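Long-range contact in carboxylase (Deinococcus radiodurans, PDB 5H80), which probably carboxylates biotin with ATP and bicarbonate, through the biotin carboxylase domain of a single-chain bacterial carboxylase: residues 62-74 / 406-418. Sequence-based numbering, arbitrary orientation.
Sequences YAPDDAGSLHVRR and TFVTTGLTPSPQY
The loop that follows strand 57-62 of the parallel N-terminal sheet meets the loop between strands 402-406 and 421-429 of the C-terminal domain. D65 anchors one end of this contact. Its CG sits between the backbone N and the carbonyl carbon (chi1 71°), which turns the carboxylate to the 406-418 loop. Y418 OH donates to D65 OD1 at 2.7 Å, on the syn side and near the carboxylate plane. S415 OG donates to D65 OD2 at 2.9 Å, from well above that plane. S415 OG also accepts from Q417 N, forming an ST turn that fixes the hydroxyl. With an alanine here in place of D65, the hydroxyls of Y418 and S415 would probably lose the carboxylate that takes both bonds, loosening this end of the interface. D66 lies with OD2 over one face of the Y418 ring, the two planes 24° apart; D66 OD1 forms a salt bridge with R40. R40 also makes cation-pi contacts with Y418 and F407. In the middle, L412 CD1 packs against the G68 backbone, 3.5 Å from G68 C. S69 OG caps the helix by accepting from H71 N and lies 3.5 Å from F407 CD1. L70 N donates to F407 O at 2.9 Å. One water bridges G68 O and F407 O. R73 NH2 gives T409 OG1 a nearly straight bond (169°) in the guanidinium plane, although R73 is poorly ordered. The arrangement sets a loop and the start of a short helix against a loop, at the interface between the N- and C-terminal domains of a biotin carboxylase.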
loop_
_atom_site.group_PDB
_atom_site.type_symbol
_atom_site.label_atom_id
_atom_site.label_comp_id
_atom_site.label_asym_id
_atom_site.label_seq_id
_atom_site.Cartn_x
_atom_site.Cartn_y
_atom_site.Cartn_z
ATOM N N TYR A 62 -20.913 19.319 0.785
ATOM C CA TYR A 62 -21.384 18.612 1.926
ATOM C C TYR A 62 -22.734 19.092 2.440
ATOM O O TYR A 62 -23.073 20.294 2.308
ATOM C CB TYR A 62 -20.373 18.599 3.131
ATOM C CG TYR A 62 -20.029 19.970 3.639
ATOM C CD1 TYR A 62 -20.565 20.398 4.830
ATOM C CD2 TYR A 62 -19.218 20.920 2.910
ATOM C CE1 TYR A 62 -20.381 21.682 5.283
ATOM C CE2 TYR A 62 -18.961 22.233 3.429
ATOM C CZ TYR A 62 -19.545 22.560 4.628
ATOM O OH TYR A 62 -19.393 23.803 5.156
ATOM N N ALA A 63 -23.487 18.154 2.937
ATOM C CA ALA A 63 -24.712 18.424 3.700
ATOM C C ALA A 63 -24.327 18.548 5.149
ATOM O O ALA A 63 -23.345 17.919 5.598
ATOM C CB ALA A 63 -25.671 17.268 3.514
ATOM N N PRO A 64 -25.038 19.400 5.960
ATOM C CA PRO A 64 -24.625 19.469 7.338
ATOM C C PRO A 64 -24.473 18.201 8.222
ATOM O O PRO A 64 -23.542 18.082 9.045
ATOM C CB PRO A 64 -25.670 20.484 7.973
ATOM C CG PRO A 64 -26.324 21.164 6.807
ATOM C CD PRO A 64 -26.308 20.136 5.710
ATOM N N ASP A 65 -25.300 17.209 8.037
ATOM C CA ASP A 65 -25.200 15.919 8.742
ATOM C C ASP A 65 -24.014 15.062 8.280
ATOM O O ASP A 65 -23.798 14.067 8.838
ATOM C CB ASP A 65 -26.424 15.091 8.612
ATOM C CG ASP A 65 -26.626 14.508 7.230
ATOM O OD1 ASP A 65 -25.993 14.906 6.229
ATOM O OD2 ASP A 65 -27.609 13.716 7.128
ATOM N N ASP A 66 -23.280 15.566 7.300
ATOM C CA ASP A 66 -22.097 14.940 6.740
ATOM C C ASP A 66 -20.891 15.754 7.061
ATOM O O ASP A 66 -19.827 15.547 6.474
ATOM C CB ASP A 66 -22.298 14.779 5.222
ATOM C CG ASP A 66 -21.662 13.496 4.654
ATOM O OD1 ASP A 66 -21.307 12.592 5.465
ATOM O OD2 ASP A 66 -21.606 13.436 3.419
ATOM N N ALA A 67 -21.020 16.812 7.900
ATOM C CA ALA A 67 -19.958 17.770 7.961
ATOM C C ALA A 67 -18.612 17.272 8.583
ATOM O O ALA A 67 -17.565 17.836 8.283
ATOM C CB ALA A 67 -20.422 19.116 8.564
ATOM N N GLY A 68 -18.642 16.189 9.306
ATOM C CA GLY A 68 -17.407 15.689 9.998
ATOM C C GLY A 68 -16.630 14.688 9.118
ATOM O O GLY A 68 -15.518 14.331 9.424
ATOM N N SER A 69 -17.213 14.356 8.022
ATOM C CA SER A 69 -16.592 13.517 6.966
ATOM C C SER A 69 -15.241 14.084 6.556
ATOM O O SER A 69 -15.046 15.274 6.316
ATOM C CB SER A 69 -17.474 13.301 5.744
ATOM O OG SER A 69 -16.645 12.622 4.709
ATOM N N LEU A 70 -14.271 13.179 6.332
ATOM C CA LEU A 70 -12.944 13.572 5.806
ATOM C C LEU A 70 -12.954 14.261 4.491
ATOM O O LEU A 70 -12.122 15.146 4.256
ATOM C CB LEU A 70 -11.932 12.365 5.790
ATOM C CG LEU A 70 -10.514 12.665 5.291
ATOM C CD1 LEU A 70 -9.768 13.602 6.231
ATOM C CD2 LEU A 70 -9.722 11.318 5.245
ATOM N N HIS A 71 -13.946 13.950 3.633
ATOM C CA HIS A 71 -14.040 14.656 2.343
ATOM C C HIS A 71 -14.231 16.194 2.413
ATOM O O HIS A 71 -13.845 16.881 1.508
ATOM C CB HIS A 71 -15.065 13.970 1.491
ATOM C CG HIS A 71 -16.469 14.509 1.554
ATOM N ND1 HIS A 71 -17.436 14.080 2.447
ATOM C CD2 HIS A 71 -17.056 15.449 0.765
ATOM C CE1 HIS A 71 -18.553 14.767 2.233
ATOM N NE2 HIS A 71 -18.353 15.590 1.222
ATOM N N VAL A 72 -14.768 16.642 3.530
ATOM C CA VAL A 72 -14.899 18.082 3.791
ATOM C C VAL A 72 -13.519 18.771 3.885
ATOM O O VAL A 72 -13.128 19.574 2.973
ATOM C CB VAL A 72 -15.795 18.272 5.006
ATOM C CG1 VAL A 72 -15.864 19.764 5.362
ATOM C CG2 VAL A 72 -17.196 17.728 4.785
ATOM N N ARG A 73 -12.797 18.390 4.942
ATOM C CA ARG A 73 -11.466 18.903 5.254
ATOM C C ARG A 73 -10.459 18.658 4.150
ATOM O O ARG A 73 -9.575 19.485 3.913
ATOM C CB ARG A 73 -10.912 18.199 6.509
ATOM C CG ARG A 73 -11.408 18.718 7.846
ATOM C CD ARG A 73 -10.985 17.790 8.997
ATOM N NE ARG A 73 -11.590 16.450 8.912
ATOM C CZ ARG A 73 -11.733 15.594 9.927
ATOM N NH1 ARG A 73 -11.334 15.897 11.167
ATOM N NH2 ARG A 73 -12.299 14.409 9.699
ATOM N N ARG A 74 -10.545 17.484 3.503
ATOM C CA ARG A 74 -9.561 17.132 2.465
ATOM C C ARG A 74 -9.673 17.893 1.147
ATOM O O ARG A 74 -8.687 17.954 0.380
ATOM C CB ARG A 74 -9.533 15.580 2.224
ATOM C CG ARG A 74 -8.588 15.046 1.193
ATOM C CD ARG A 74 -7.111 15.248 1.658
ATOM N NE ARG A 74 -6.190 14.743 0.618
ATOM C CZ ARG A 74 -5.894 15.347 -0.538
ATOM N NH1 ARG A 74 -6.433 16.537 -0.851
ATOM N NH2 ARG A 74 -5.083 14.769 -1.401
ATOM N N THR A 406 -11.136 5.266 3.484
ATOM C CA THR A 406 -12.219 5.673 4.405
ATOM C C THR A 406 -12.388 7.238 4.302
ATOM O O THR A 406 -11.645 7.953 3.682
ATOM C CB THR A 406 -11.946 5.156 5.840
ATOM O OG1 THR A 406 -13.056 5.342 6.784
ATOM C CG2 THR A 406 -10.675 5.774 6.404
ATOM N N PHE A 407 -13.432 7.660 5.033
ATOM C CA PHE A 407 -13.832 9.008 5.326
ATOM C C PHE A 407 -13.993 9.295 6.857
ATOM O O PHE A 407 -14.169 10.439 7.270
ATOM C CB PHE A 407 -15.139 9.321 4.574
ATOM C CG PHE A 407 -16.252 8.643 5.167
ATOM C CD1 PHE A 407 -17.204 9.360 5.991
ATOM C CD2 PHE A 407 -16.493 7.319 4.932
ATOM C CE1 PHE A 407 -18.260 8.669 6.574
ATOM C CE2 PHE A 407 -17.566 6.675 5.460
ATOM C CZ PHE A 407 -18.441 7.308 6.303
ATOM N N VAL A 408 -13.870 8.258 7.656
ATOM C CA VAL A 408 -14.240 8.162 9.132
ATOM C C VAL A 408 -13.025 8.664 9.920
ATOM O O VAL A 408 -11.857 8.346 9.632
ATOM C CB VAL A 408 -14.776 6.798 9.577
ATOM C CG1 VAL A 408 -15.113 6.810 11.066
ATOM C CG2 VAL A 408 -16.018 6.425 8.772
ATOM N N THR A 409 -13.263 9.590 10.859
ATOM C CA THR A 409 -12.249 9.840 11.897
ATOM C C THR A 409 -12.932 9.807 13.265
ATOM O O THR A 409 -14.188 9.747 13.368
ATOM C CB THR A 409 -11.508 11.167 11.761
ATOM O OG1 THR A 409 -12.466 12.233 11.707
ATOM C CG2 THR A 409 -10.616 11.193 10.511
ATOM N N THR A 410 -12.106 9.878 14.316
ATOM C CA THR A 410 -12.638 9.800 15.684
ATOM C C THR A 410 -13.631 10.939 15.960
ATOM O O THR A 410 -13.386 12.113 15.600
ATOM C CB THR A 410 -11.475 9.738 16.688
ATOM O OG1 THR A 410 -10.668 8.606 16.357
ATOM C CG2 THR A 410 -11.978 9.569 18.095
ATOM N N GLY A 411 -14.770 10.555 16.526
ATOM C CA GLY A 411 -15.800 11.469 16.944
ATOM C C GLY A 411 -16.824 11.716 15.895
ATOM O O GLY A 411 -17.670 12.576 16.087
ATOM N N LEU A 412 -16.710 11.048 14.728
ATOM C CA LEU A 412 -17.761 11.135 13.722
ATOM C C LEU A 412 -18.995 10.413 14.208
ATOM O O LEU A 412 -18.888 9.297 14.815
ATOM C CB LEU A 412 -17.242 10.603 12.314
ATOM C CG LEU A 412 -18.322 10.722 11.244
ATOM C CD1 LEU A 412 -18.362 12.214 10.900
ATOM C CD2 LEU A 412 -18.136 9.754 10.051
ATOM N N THR A 413 -20.186 10.957 13.952
ATOM C CA THR A 413 -21.466 10.233 14.143
ATOM C C THR A 413 -21.971 10.013 12.763
ATOM O O THR A 413 -22.419 10.933 12.166
ATOM C CB THR A 413 -22.593 11.049 14.910
ATOM O OG1 THR A 413 -22.186 11.269 16.213
ATOM C CG2 THR A 413 -23.913 10.281 15.044
ATOM N N PRO A 414 -21.912 8.766 12.214
ATOM C CA PRO A 414 -22.518 8.555 10.901
ATOM C C PRO A 414 -24.029 8.805 10.770
ATOM O O PRO A 414 -24.770 8.577 11.705
ATOM C CB PRO A 414 -22.197 7.095 10.621
ATOM C CG PRO A 414 -20.966 6.824 11.408
ATOM C CD PRO A 414 -21.302 7.523 12.696
ATOM N N SER A 415 -24.466 9.279 9.620
ATOM C CA SER A 415 -25.873 9.612 9.443
ATOM C C SER A 415 -26.532 8.471 8.733
ATOM O O SER A 415 -25.969 7.903 7.744
ATOM C CB SER A 415 -26.014 10.902 8.615
ATOM O OG SER A 415 -27.325 11.003 8.049
ATOM N N PRO A 416 -27.759 8.123 9.169
ATOM C CA PRO A 416 -28.490 7.089 8.429
ATOM C C PRO A 416 -28.943 7.502 7.027
ATOM O O PRO A 416 -29.569 6.702 6.321
ATOM C CB PRO A 416 -29.725 6.841 9.308
ATOM C CG PRO A 416 -29.964 8.132 9.997
ATOM C CD PRO A 416 -28.583 8.731 10.244
ATOM N N GLN A 417 -28.681 8.730 6.590
ATOM C CA GLN A 417 -29.000 9.122 5.269
ATOM C C GLN A 417 -28.156 8.418 4.230
ATOM O O GLN A 417 -28.495 8.399 3.065
ATOM C CB GLN A 417 -28.765 10.615 5.103
ATOM C CG GLN A 417 -29.827 11.469 5.827
ATOM C CD GLN A 417 -31.101 11.484 5.022
ATOM O OE1 GLN A 417 -31.067 11.591 3.778
ATOM N NE2 GLN A 417 -32.226 11.312 5.694
ATOM N N TYR A 418 -27.050 7.830 4.658
ATOM C CA TYR A 418 -26.023 7.355 3.709
ATOM C C TYR A 418 -25.837 5.877 4.021
ATOM O O TYR A 418 -26.229 5.358 5.073
ATOM C CB TYR A 418 -24.686 8.108 3.832
ATOM C CG TYR A 418 -24.871 9.606 3.858
ATOM C CD1 TYR A 418 -25.424 10.230 2.748
ATOM C CD2 TYR A 418 -24.676 10.329 4.981
ATOM C CE1 TYR A 418 -25.709 11.605 2.766
ATOM C CE2 TYR A 418 -24.941 11.727 5.012
ATOM C CZ TYR A 418 -25.484 12.340 3.895
ATOM O OH TYR A 418 -25.815 13.709 3.847
HETATM O O HOH W 1 -21.891 12.481 9.772
HETATM O O HOH W 2 -14.511 11.838 9.570
#